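Local coordinates for aeromonas extracellular serine protease (Aeromonas sobria, PDB 3WQB), which cleaves peptide bonds after paired basic residues, one of them lysine, as a calcium-binding secreted serine protease of the furin subfamily and probable virulence factor, at residues 486-491 with 577-582; 511-516 with 523-528. The protein carries 1 engineered substitution. All coordinates share one frame; numbering follows the deposited sequence.

Interaction 1: 486-491 with 577-582; sequences LPDLLI and RNNRQP. With CA (calcium ion), chain D.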
# COMPACT_ATOMS: atom_id res chain seq x y z
N LEU A 486 -15.96 16.75 -0.50
CA LEU A 486 -15.19 15.87 -1.38
C LEU A 486 -15.71 14.45 -1.57
O LEU A 486 -15.68 13.94 -2.69
CB LEU A 486 -13.70 15.84 -1.00
CG LEU A 486 -12.91 17.11 -1.34
CD1 LEU A 486 -11.58 17.10 -0.62
CD2 LEU A 486 -12.73 17.28 -2.84
N PRO A 487 -16.21 13.79 -0.49
CA PRO A 487 -16.66 12.41 -0.69
C PRO A 487 -17.91 12.27 -1.57
O PRO A 487 -18.27 11.16 -1.91
CB PRO A 487 -16.91 11.90 0.74
CG PRO A 487 -16.02 12.76 1.57
CD PRO A 487 -16.12 14.12 0.94
N ASP A 488 -18.53 13.38 -1.97
CA ASP A 488 -19.61 13.32 -2.96
C ASP A 488 -19.12 12.93 -4.35
O ASP A 488 -19.92 12.58 -5.21
CB ASP A 488 -20.34 14.66 -3.05
CG ASP A 488 -21.25 14.93 -1.86
OD1 ASP A 488 -21.36 14.05 -0.99
OD2 ASP A 488 -21.84 16.03 -1.82
N LEU A 489 -17.81 13.01 -4.57
CA LEU A 489 -17.28 12.89 -5.93
C LEU A 489 -16.91 11.48 -6.35
O LEU A 489 -16.22 10.74 -5.64
CB LEU A 489 -16.09 13.85 -6.13
CG LEU A 489 -16.39 15.33 -5.89
CD1 LEU A 489 -15.12 16.10 -6.08
CD2 LEU A 489 -17.49 15.87 -6.80
N LEU A 490 -17.41 11.12 -7.53
CA LEU A 490 -17.05 9.92 -8.26
C LEU A 490 -16.13 10.35 -9.40
O LEU A 490 -16.52 11.17 -10.24
CB LEU A 490 -18.32 9.25 -8.80
CG LEU A 490 -18.16 8.17 -9.87
CD1 LEU A 490 -17.58 6.92 -9.26
CD2 LEU A 490 -19.50 7.86 -10.52
N ILE A 491 -14.91 9.81 -9.42
CA ILE A 491 -13.93 10.15 -10.45
C ILE A 491 -13.60 8.90 -11.26
O ILE A 491 -13.18 7.88 -10.71
CB ILE A 491 -12.66 10.76 -9.82
CG1 ILE A 491 -13.02 11.97 -8.95
CG2 ILE A 491 -11.61 11.12 -10.90
CD1 ILE A 491 -11.82 12.65 -8.27
N ARG A 577 -22.16 18.04 5.79
CA ARG A 577 -23.21 18.87 5.20
C ARG A 577 -22.99 18.98 3.70
O ARG A 577 -21.87 19.17 3.23
CB ARG A 577 -23.21 20.26 5.84
CG ARG A 577 -23.16 20.23 7.37
CD ARG A 577 -24.55 20.29 7.98
NE ARG A 577 -24.56 19.81 9.36
CZ ARG A 577 -24.17 20.52 10.42
NH1 ARG A 577 -23.73 21.76 10.28
NH2 ARG A 577 -24.23 19.98 11.63
N ASN A 578 -24.07 18.83 2.93
CA ASN A 578 -23.98 18.95 1.48
C ASN A 578 -23.36 20.27 1.02
O ASN A 578 -23.55 21.31 1.65
CB ASN A 578 -25.35 18.75 0.84
CG ASN A 578 -25.28 18.57 -0.66
OD1 ASN A 578 -24.38 17.91 -1.18
ND2 ASN A 578 -26.21 19.19 -1.37
N ASN A 579 -22.59 20.23 -0.06
CA ASN A 579 -22.06 21.46 -0.65
C ASN A 579 -23.19 22.41 -1.03
O ASN A 579 -24.16 22.01 -1.67
CB ASN A 579 -21.18 21.17 -1.88
CG ASN A 579 -21.86 20.30 -2.91
OD1 ASN A 579 -22.21 19.15 -2.63
ND2 ASN A 579 -22.05 20.83 -4.11
N ARG A 580 -23.05 23.66 -0.61
CA ARG A 580 -24.03 24.70 -0.90
C ARG A 580 -23.90 25.24 -2.33
O ARG A 580 -24.87 25.71 -2.92
CB ARG A 580 -23.87 25.84 0.11
CG ARG A 580 -24.87 26.97 -0.03
CD ARG A 580 -25.81 27.08 1.17
NE ARG A 580 -26.71 28.23 1.03
CZ ARG A 580 -26.35 29.50 1.21
NH1 ARG A 580 -25.11 29.82 1.56
NH2 ARG A 580 -27.25 30.47 1.05
N GLN A 581 -22.68 25.17 -2.87
CA GLN A 581 -22.37 25.68 -4.20
C GLN A 581 -21.89 24.54 -5.10
O GLN A 581 -21.41 23.52 -4.60
CB GLN A 581 -21.27 26.75 -4.11
CG GLN A 581 -21.74 28.18 -3.78
CD GLN A 581 -22.11 28.39 -2.31
OE1 GLN A 581 -21.34 28.07 -1.40
NE2 GLN A 581 -23.30 28.95 -2.08
N PRO A 582 -22.01 24.72 -6.43
CA PRO A 582 -21.36 23.77 -7.34
C PRO A 582 -19.84 23.78 -7.16
O PRO A 582 -19.25 24.78 -6.75
CB PRO A 582 -21.73 24.28 -8.73
CG PRO A 582 -22.20 25.70 -8.53
CD PRO A 582 -22.81 25.72 -7.17
CA CA D . -23.35 17.15 -3.22
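Asp488 and Asn579 meet at a calcium ion, each giving it one side-chain oxygen, and Asn578 adds a further ligand from the same loop. The side chain of Asp488 leaves the end of a short 3-10 turn, closed by a hydrogen bond from Leu489 N to Leu486 O (3.0 Å), with CB directed toward the loop 577-582. CG lies beside the backbone N, opposite the carbonyl carbon (chi1 -74°), which carries the carboxylate up to the metal: CG stands 3.3 Å from the calcium. The two oxygens then divide the work. OD2 binds the ion at 2.3 Å, whereas OD1 lies 4.3 Å from the calcium, making this carboxylate a monodentate ligand. OD1 turns instead to salt bridges with Arg559 and Arg485, so the carboxylate's charge is probably shared between the ion, through OD2, and the two guanidinium groups, through OD1, which probably fixes its rotation.

The site belongs to the P domain, the C-terminal beta jelly-roll of furin-like proteases. Here the turn leading into strand 489-494 and the loop between strands 571-576 and 583-595 converge on one metal. Asp454 OD1, both carboxylate oxygens of Asp553 and the carbonyl oxygen of Ala555 bring the number of protein ligand atoms to seven.

Next to Asp488 OD2 in the coordination shell, Asn579 OD1 binds at 2.4 Å. It sits 3.2 Å from Asp488 OD2, a spacing set by their common metal. With CG between backbone N and carbonyl carbon (chi1 53°), the amide has OD1 on the calcium and ND2 toward Gln581 O, to which it donates at 2.8 Å in a nearly straight bond (173°). The acceptor lies in the asparagine's amide plane, while the donor stands above the plane of the Gln581 carbonyl.

Interaction 2: 511-516 with 523-528; sequences VGQSLD and VRTKGL
Asp516 and Arg524 meet across a helix-loop-strand connection in the P domain, where helix 512-520 folds back on the segment leading into strand 527-535. Asp516 OD1 makes a salt bridge to Arg524 NH2 at 2.8 Å, while OD2 lies over one face of the guanidinium, whose plane is turned 51° from that of the carboxylate. The arginine chain bends at chi3 (-87°), curling its tip back over the acid. The same OD2 also accepts a hydrogen bond from the backbone N of Arg524 at 3.2 Å through its anti lone pair, so one carboxylate holds both ends of this residue.

One helical turn back, the extended Gln513 side chain passes obliquely across Val523, its CG 3.8 Å from Val523 CG1. Its NE2 donates to Thr525 O at 3.0 Å, with the donor well above the carbonyl plane, and also to His483 O in the loop that precedes the calcium-binding Asp488. Further out, Thr525 OG1 is hydrogen-bonded to Asp184, and another protein chain packs on Leu515 and Arg524. A water completes the link: it accepts from Thr525 N (3.1 Å) and donates to Asp516 OD2 (2.7 Å).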
# COMPACT_ATOMS: atom_id res chain seq x y z
N VAL A 511 -13.21 13.19 4.67
CA VAL A 511 -14.21 13.93 5.45
C VAL A 511 -13.61 15.12 6.22
O VAL A 511 -14.28 15.73 7.06
CB VAL A 511 -14.96 12.98 6.42
CG1 VAL A 511 -15.71 11.89 5.65
CG2 VAL A 511 -13.98 12.37 7.44
N GLY A 512 -12.35 15.44 5.92
CA GLY A 512 -11.61 16.47 6.63
C GLY A 512 -12.19 17.86 6.57
O GLY A 512 -11.94 18.67 7.47
N GLN A 513 -12.96 18.16 5.53
CA GLN A 513 -13.59 19.48 5.45
C GLN A 513 -14.64 19.64 6.54
O GLN A 513 -14.72 20.70 7.18
CB GLN A 513 -14.21 19.71 4.07
CG GLN A 513 -13.20 19.73 2.95
CD GLN A 513 -13.85 19.54 1.59
OE1 GLN A 513 -14.57 18.57 1.36
NE2 GLN A 513 -13.60 20.47 0.69
N SER A 514 -15.41 18.58 6.77
CA SER A 514 -16.40 18.56 7.85
C SER A 514 -15.72 18.56 9.22
O SER A 514 -16.17 19.26 10.14
CB SER A 514 -17.34 17.36 7.70
OG SER A 514 -18.12 17.49 6.53
N LEU A 515 -14.64 17.80 9.35
CA LEU A 515 -13.91 17.74 10.61
C LEU A 515 -13.33 19.10 10.96
O LEU A 515 -13.43 19.55 12.11
CB LEU A 515 -12.82 16.66 10.57
CG LEU A 515 -12.12 16.34 11.89
CD1 LEU A 515 -13.10 15.81 12.95
CD2 LEU A 515 -11.01 15.34 11.64
N ASP A 516 -12.74 19.77 9.97
CA ASP A 516 -12.20 21.12 10.15
C ASP A 516 -13.27 22.10 10.60
O ASP A 516 -13.03 22.89 11.52
CB ASP A 516 -11.54 21.62 8.86
CG ASP A 516 -10.08 21.19 8.74
OD1 ASP A 516 -9.62 20.35 9.55
OD2 ASP A 516 -9.40 21.70 7.83
N VAL A 523 -12.43 25.88 7.14
CA VAL A 523 -12.04 24.75 6.30
C VAL A 523 -10.74 25.03 5.56
O VAL A 523 -10.65 25.98 4.77
CB VAL A 523 -13.15 24.40 5.26
CG1 VAL A 523 -12.73 23.25 4.37
CG2 VAL A 523 -14.47 24.07 5.96
N ARG A 524 -9.74 24.19 5.80
CA ARG A 524 -8.44 24.32 5.14
C ARG A 524 -8.46 23.78 3.70
O ARG A 524 -7.78 24.32 2.82
CB ARG A 524 -7.35 23.62 5.97
CG ARG A 524 -7.15 24.23 7.35
CD ARG A 524 -6.06 23.52 8.14
NE ARG A 524 -6.57 22.37 8.88
CZ ARG A 524 -6.27 21.10 8.62
NH1 ARG A 524 -5.45 20.79 7.62
NH2 ARG A 524 -6.80 20.13 9.36
N THR A 525 -9.23 22.72 3.48
CA THR A 525 -9.27 22.04 2.19
C THR A 525 -10.35 22.59 1.26
O THR A 525 -11.55 22.45 1.52
CB THR A 525 -9.44 20.51 2.37
OG1 THR A 525 -8.30 19.99 3.07
CG2 THR A 525 -9.57 19.79 1.03
N LYS A 526 -9.91 23.21 0.16
CA LYS A 526 -10.79 23.78 -0.85
C LYS A 526 -11.26 22.69 -1.81
O LYS A 526 -12.32 22.81 -2.44
CB LYS A 526 -10.05 24.84 -1.66
CG LYS A 526 -9.80 26.15 -0.93
CD LYS A 526 -9.50 27.25 -1.93
CE LYS A 526 -10.71 27.55 -2.82
NZ LYS A 526 -10.31 28.01 -4.17
N GLY A 527 -10.46 21.64 -1.91
CA GLY A 527 -10.72 20.55 -2.83
C GLY A 527 -9.47 19.73 -3.05
O GLY A 527 -8.70 19.50 -2.12
N LEU A 528 -9.27 19.29 -4.28
CA LEU A 528 -8.10 18.49 -4.63
C LEU A 528 -7.07 19.39 -5.28
O LEU A 528 -7.42 20.26 -6.06
CB LEU A 528 -8.49 17.38 -5.62
CG LEU A 528 -9.59 16.40 -5.21
CD1 LEU A 528 -9.75 15.34 -6.28
CD2 LEU A 528 -9.30 15.77 -3.85
O HOH W 1 -10.21 20.62 5.50

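Overall arrangement
From the N terminus, the chain first passes 486-491, whose partner 577-582 follows after 85 intervening residues, so interaction 1 closes a long loop spanning much of the P domain. Interaction 2 lies wholly within that span: 511-516 starts helix 512-520, and after six intervening residues the chain returns as 523-528, closing a short loop. The contacts therefore nest and do not cross. Interaction 1 joins the turn before strand 489-494, in one antiparallel sheet, to the loop entering strand 583-595 of another; interaction 2 sets the helix beside strand 527-535 of that second sheet. They meet at Leu486, whose N probably bonds Gln513 OE1 and whose methyls pack on Thr525, Gly527 and Leu528.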